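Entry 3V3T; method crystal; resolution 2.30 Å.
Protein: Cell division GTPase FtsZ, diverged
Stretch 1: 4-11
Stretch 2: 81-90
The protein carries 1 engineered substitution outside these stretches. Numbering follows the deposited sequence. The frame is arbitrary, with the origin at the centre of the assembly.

Stretch 1 (4-11) KNKIVFAP
Stretch 2 (81-90) QIMEKFSSCD

How do the two backbones run past each other? Stretch 1 opens with a 3-10 segment, Lys4 to Lys6, closed by a hydrogen bond from Ile7 N to Lys4 O at 3.2 Å, and then extends as a strand from Ile7 to Pro11, with phi/psi of -107/136 at Ile7, -125/129 at Val8 and -93/140 at Phe9. Stretch 2 begins as the last part of a helix, where Phe86 N bonds to Ile82 O at 2.9 Å, and Phe86 is the first residue to leave helical phi/psi, at -125/41. A type I turn from Phe86 to Cys89 follows, with Cys89 N bonded to Phe86 O at 3.1 Å; its inner residues, Ser87 and Ser88, lie at -69/-22 and -77/-6. The two directions are opposed: the start of the strand faces the end of stretch 2, with Lys6 CA 4.4 Å from Cys89 CA, while farther along Ala10 CA lies 7.8 Å from Ile82 CA. The chains therefore nearly touch at the turn and stand apart at the helix, where side chains fill the gap.

Why is Val8 the centre of the contact? It has the largest covered area of any residue here, and its CA-to-CB bond points toward stretch 2, whereas those of its neighbours Ile7 and Phe9 point away, as the alternation of a strand requires. With chi1 at 52° (p), both methyls, Val8 CG1 and Val8 CG2, come within 4.3 Å of Ile82 CG2. The closest pairs are Val8 CG1 to Ile82 CG2 at 4.2 Å, Val8 CG1 to Cys89 CB at 3.8 Å, and Val8 CG2 to Phe86 CD2 at 3.6 Å, the last an oblique approach to the ring. Phe86 adopts chi1 -51° (m) and chi2 -67°. These are apolar contacts, in which a branched aliphatic side chain packs against carbon from the helix and the turn.

What does Cys89 add at the close end? Its CA-to-CB bond points toward the strand, and chi1 of -65° (m) sets Cys89 SG 3.5 Å from Asn5 O and 3.9 Å from Ile7 O, while Cys89 CB is 3.5 Å from Lys6 O. The small side chain thus packs against backbone carbonyls as well as Val8. One hydrogen bond joins the stretches: Asp90 N donates to Lys6 O at 3.2 Å, but the N-H...O angle of 122° makes it weak. Lys6 (chi1 -73°, chi2 97°, chi3 and chi4 t) also has a substantial covered area, yet the end of its side chain leads away.

How is the wider end closed? Ala10 repeats the orientation of Val8 two residues on, its CA-to-CB bond pointing toward the helix, and Ala10 CB meets Ile82 CD1 at 4.0 Å. Ile82, with chi1 -54° (m) and chi2 175° (t), spans the wider separation between the backbones and touches both Val8 and Ala10. Apolar packing thus carries this end, in a contact that buries 350 Å² over both sides.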

ATOM      1  N   LYS A   4      11.052 -10.100  -5.034  1.00 45.98           N
ATOM      2  CA  LYS A   4      11.223  -9.053  -4.043  1.00 39.89           C
ATOM      3  C   LYS A   4      12.344  -8.075  -4.390  1.00 41.89           C
ATOM      4  O   LYS A   4      12.248  -6.897  -4.073  1.00 43.55           O
ATOM      5  CB  LYS A   4      11.437  -9.683  -2.667  1.00 41.59           C
ATOM      6  CG  LYS A   4      10.267 -10.552  -2.236  1.00 40.92           C
ATOM      7  CD  LYS A   4      10.603 -11.467  -1.075  1.00 36.83           C
ATOM      8  CE  LYS A   4       9.334 -12.155  -0.601  1.00 44.96           C
ATOM      9  NZ  LYS A   4       9.533 -13.118   0.510  1.00 39.03           N
ATOM     10  N   ASN A   5      13.388  -8.566  -5.047  1.00 43.00           N
ATOM     11  CA  ASN A   5      14.529  -7.735  -5.460  1.00 55.73           C
ATOM     12  C   ASN A   5      14.204  -6.689  -6.518  1.00 52.85           C
ATOM     13  O   ASN A   5      14.970  -5.744  -6.713  1.00 54.27           O
ATOM     14  CB  ASN A   5      15.669  -8.605  -5.998  1.00 62.37           C
ATOM     15  CG  ASN A   5      16.244  -9.527  -4.953  1.00 77.91           C
ATOM     16  OD1 ASN A   5      16.273  -9.198  -3.766  1.00 85.23           O
ATOM     17  ND2 ASN A   5      16.711 -10.694  -5.387  1.00 84.31           N
ATOM     18  N   LYS A   6      13.093  -6.874  -7.225  1.00 49.07           N
ATOM     19  CA  LYS A   6      12.705  -5.953  -8.293  1.00 48.62           C
ATOM     20  C   LYS A   6      11.843  -4.811  -7.757  1.00 38.82           C
ATOM     21  O   LYS A   6      11.403  -3.947  -8.504  1.00 40.97           O
ATOM     22  CB  LYS A   6      11.965  -6.694  -9.410  1.00 59.25           C
ATOM     23  CG  LYS A   6      12.849  -7.581 -10.284  1.00 64.88           C
ATOM     24  CD  LYS A   6      12.804  -9.035  -9.828  1.00 83.33           C
ATOM     25  CE  LYS A   6      13.548  -9.964 -10.796  1.00 98.39           C
ATOM     26  NZ  LYS A   6      13.419 -11.415 -10.428  1.00101.65           N
ATOM     27  N   ILE A   7      11.605  -4.819  -6.453  1.00 35.44           N
ATOM     28  CA  ILE A   7      10.827  -3.783  -5.818  1.00 36.06           C
ATOM     29  C   ILE A   7      11.737  -2.883  -5.022  1.00 36.85           C
ATOM     30  O   ILE A   7      12.636  -3.364  -4.319  1.00 37.29           O
ATOM     31  CB  ILE A   7       9.793  -4.370  -4.850  1.00 34.03           C
ATOM     32  CG1 ILE A   7       8.670  -5.055  -5.626  1.00 31.51           C
ATOM     33  CG2 ILE A   7       9.205  -3.267  -3.972  1.00 29.15           C
ATOM     34  CD1 ILE A   7       7.803  -5.951  -4.771  1.00 31.85           C
ATOM     35  N   VAL A   8      11.510  -1.579  -5.134  1.00 30.49           N
ATOM     36  CA  VAL A   8      12.132  -0.630  -4.212  1.00 30.59           C
ATOM     37  C   VAL A   8      11.049   0.199  -3.570  1.00 32.20           C
ATOM     38  O   VAL A   8      10.180   0.734  -4.259  1.00 32.16           O
ATOM     39  CB  VAL A   8      13.140   0.311  -4.900  1.00 31.65           C
ATOM     40  CG1 VAL A   8      12.509   0.989  -6.100  1.00 38.26           C
ATOM     41  CG2 VAL A   8      13.645   1.351  -3.908  1.00 29.41           C
ATOM     42  N   PHE A   9      11.087   0.281  -2.244  1.00 32.15           N
ATOM     43  CA  PHE A   9      10.164   1.121  -1.497  1.00 27.20           C
ATOM     44  C   PHE A   9      10.772   2.495  -1.252  1.00 32.77           C
ATOM     45  O   PHE A   9      11.964   2.628  -0.938  1.00 31.71           O
ATOM     46  CB  PHE A   9       9.815   0.481  -0.149  1.00 28.07           C
ATOM     47  CG  PHE A   9       8.913  -0.714  -0.261  1.00 27.89           C
ATOM     48  CD1 PHE A   9       7.543  -0.553  -0.397  1.00 25.98           C
ATOM     49  CD2 PHE A   9       9.430  -1.991  -0.232  1.00 34.92           C
ATOM     50  CE1 PHE A   9       6.711  -1.636  -0.514  1.00 23.90           C
ATOM     51  CE2 PHE A   9       8.594  -3.088  -0.336  1.00 36.67           C
ATOM     52  CZ  PHE A   9       7.235  -2.907  -0.479  1.00 29.30           C
ATOM     53  N   ALA A  10       9.943   3.514  -1.380  1.00 28.29           N
ATOM     54  CA  ALA A  10      10.346   4.850  -1.004  1.00 32.17           C
ATOM     55  C   ALA A  10       9.392   5.378   0.049  1.00 25.78           C
ATOM     56  O   ALA A  10       8.481   6.149  -0.256  1.00 30.95           O
ATOM     57  CB  ALA A  10      10.363   5.756  -2.216  1.00 34.41           C
ATOM     58  N   PRO A  11       9.581   4.944   1.301  1.00 26.29           N
ATOM     59  CA  PRO A  11       8.795   5.523   2.394  1.00 25.39           C
ATOM     60  C   PRO A  11       9.194   6.981   2.566  1.00 31.61           C
ATOM     61  O   PRO A  11      10.374   7.325   2.425  1.00 32.53           O
ATOM     62  CB  PRO A  11       9.213   4.700   3.608  1.00 21.85           C
ATOM     63  CG  PRO A  11      10.572   4.185   3.258  1.00 24.66           C
ATOM     64  CD  PRO A  11      10.600   3.993   1.774  1.00 26.49           C
ATOM     65  N   GLN A  81      18.376   9.616  -6.330  1.00 62.27           N
ATOM     66  CA  GLN A  81      18.858   8.694  -5.307  1.00 62.72           C
ATOM     67  C   GLN A  81      18.275   7.313  -5.566  1.00 59.86           C
ATOM     68  O   GLN A  81      18.995   6.322  -5.625  1.00 67.62           O
ATOM     69  CB  GLN A  81      18.452   9.163  -3.909  1.00 67.84           C
ATOM     70  CG  GLN A  81      19.035  10.498  -3.492  1.00 76.38           C
ATOM     71  CD  GLN A  81      20.538  10.447  -3.361  1.00 88.11           C
ATOM     72  OE1 GLN A  81      21.107   9.396  -3.073  1.00 90.52           O
ATOM     73  NE2 GLN A  81      21.192  11.583  -3.582  1.00 91.40           N
ATOM     74  N   ILE A  82      16.959   7.259  -5.728  1.00 55.24           N
ATOM     75  CA  ILE A  82      16.276   5.996  -5.967  1.00 55.40           C
ATOM     76  C   ILE A  82      16.814   5.309  -7.212  1.00 64.62           C
ATOM     77  O   ILE A  82      17.077   4.105  -7.208  1.00 66.06           O
ATOM     78  CB  ILE A  82      14.760   6.199  -6.126  1.00 47.85           C
ATOM     79  CG1 ILE A  82      14.201   6.948  -4.917  1.00 43.16           C
ATOM     80  CG2 ILE A  82      14.062   4.853  -6.309  1.00 46.86           C
ATOM     81  CD1 ILE A  82      12.735   7.300  -5.029  1.00 37.86           C
ATOM     82  N   MET A  83      16.981   6.085  -8.275  1.00 71.80           N
ATOM     83  CA  MET A  83      17.363   5.536  -9.569  1.00 72.07           C
ATOM     84  C   MET A  83      18.844   5.204  -9.660  1.00 74.33           C
ATOM     85  O   MET A  83      19.246   4.340 -10.435  1.00 80.33           O
ATOM     86  CB  MET A  83      16.953   6.488 -10.689  1.00 69.76           C
ATOM     87  CG  MET A  83      15.451   6.699 -10.759  1.00 64.40           C
ATOM     88  SD  MET A  83      14.602   5.120 -10.788  1.00 73.40           S
ATOM     89  CE  MET A  83      12.888   5.609 -10.557  1.00 42.38           C
ATOM     90  N   GLU A  84      19.663   5.882  -8.871  1.00 80.61           N
ATOM     91  CA  GLU A  84      21.085   5.574  -8.866  1.00 93.22           C
ATOM     92  C   GLU A  84      21.278   4.166  -8.335  1.00 87.71           C
ATOM     93  O   GLU A  84      21.829   3.292  -9.016  1.00 87.63           O
ATOM     94  CB  GLU A  84      21.856   6.559  -7.988  1.00101.05           C
ATOM     95  CG  GLU A  84      23.307   6.162  -7.761  1.00110.08           C
ATOM     96  CD  GLU A  84      23.998   7.026  -6.724  1.00116.62           C
ATOM     97  OE1 GLU A  84      23.836   6.747  -5.516  1.00115.65           O
ATOM     98  OE2 GLU A  84      24.707   7.979  -7.116  1.00121.40           O
ATOM     99  N   LYS A  85      20.790   3.954  -7.117  1.00 75.30           N
ATOM    100  CA  LYS A  85      21.027   2.718  -6.387  1.00 73.17           C
ATOM    101  C   LYS A  85      20.171   1.559  -6.889  1.00 62.73           C
ATOM    102  O   LYS A  85      20.626   0.416  -6.935  1.00 65.86           O
ATOM    103  CB  LYS A  85      20.775   2.952  -4.896  1.00 81.91           C
ATOM    104  CG  LYS A  85      21.502   4.176  -4.353  1.00 93.43           C
ATOM    105  CD  LYS A  85      21.204   4.400  -2.881  1.00 96.11           C
ATOM    106  CE  LYS A  85      22.118   5.464  -2.296  1.00100.15           C
ATOM    107  NZ  LYS A  85      21.931   5.594  -0.825  1.00100.66           N
ATOM    108  N   PHE A  86      18.940   1.868  -7.284  1.00 56.66           N
ATOM    109  CA  PHE A  86      17.941   0.841  -7.586  1.00 59.85           C
ATOM    110  C   PHE A  86      17.358   0.994  -8.983  1.00 61.53           C
ATOM    111  O   PHE A  86      16.155   0.831  -9.171  1.00 56.19           O
ATOM    112  CB  PHE A  86      16.815   0.874  -6.542  1.00 47.20           C
ATOM    113  CG  PHE A  86      17.312   0.839  -5.124  1.00 47.43           C
ATOM    114  CD1 PHE A  86      17.947  -0.287  -4.626  1.00 55.71           C
ATOM    115  CD2 PHE A  86      17.173   1.938  -4.299  1.00 45.83           C
ATOM    116  CE1 PHE A  86      18.420  -0.323  -3.327  1.00 56.23           C
ATOM    117  CE2 PHE A  86      17.639   1.908  -2.991  1.00 46.60           C
ATOM    118  CZ  PHE A  86      18.262   0.781  -2.506  1.00 52.78           C
ATOM    119  N   SER A  87      18.216   1.312  -9.952  1.00 61.86           N
ATOM    120  CA  SER A  87      17.785   1.503 -11.333  1.00 65.18           C
ATOM    121  C   SER A  87      17.347   0.184 -11.966  1.00 71.04           C
ATOM    122  O   SER A  87      16.609   0.170 -12.953  1.00 77.10           O
ATOM    123  CB  SER A  87      18.910   2.127 -12.171  1.00 68.73           C
ATOM    124  OG  SER A  87      19.875   1.159 -12.542  1.00 69.47           O
ATOM    125  N   SER A  88      17.821  -0.924 -11.404  1.00 66.35           N
ATOM    126  CA  SER A  88      17.414  -2.249 -11.861  1.00 68.42           C
ATOM    127  C   SER A  88      16.003  -2.651 -11.370  1.00 66.13           C
ATOM    128  O   SER A  88      15.478  -3.697 -11.762  1.00 62.93           O
ATOM    129  CB  SER A  88      18.445  -3.290 -11.422  1.00 73.72           C
ATOM    130  OG  SER A  88      18.694  -3.194 -10.028  1.00 82.29           O
ATOM    131  N   CYS A  89      15.400  -1.822 -10.519  1.00 50.75           N
ATOM    132  CA  CYS A  89      14.072  -2.115  -9.977  1.00 62.97           C
ATOM    133  C   CYS A  89      12.966  -1.583 -10.885  1.00 61.42           C
ATOM    134  O   CYS A  89      12.947  -0.395 -11.230  1.00 61.95           O
ATOM    135  CB  CYS A  89      13.904  -1.541  -8.561  1.00 56.53           C
ATOM    136  SG  CYS A  89      14.987  -2.281  -7.299  1.00 54.63           S
ATOM    137  N   ASP A  90      12.046  -2.466 -11.261  1.00 55.13           N
ATOM    138  CA  ASP A  90      10.983  -2.113 -12.195  1.00 59.75           C
ATOM    139  C   ASP A  90       9.730  -1.607 -11.488  1.00 50.79           C
ATOM    140  O   ASP A  90       8.844  -1.030 -12.124  1.00 45.77           O
ATOM    141  CB  ASP A  90      10.636  -3.304 -13.089  1.00 69.18           C
ATOM    142  CG  ASP A  90      11.712  -3.590 -14.113  1.00 88.75           C
ATOM    143  OD1 ASP A  90      11.977  -2.705 -14.960  1.00 94.60           O
ATOM    144  OD2 ASP A  90      12.288  -4.698 -14.076  1.00 97.10           O
TER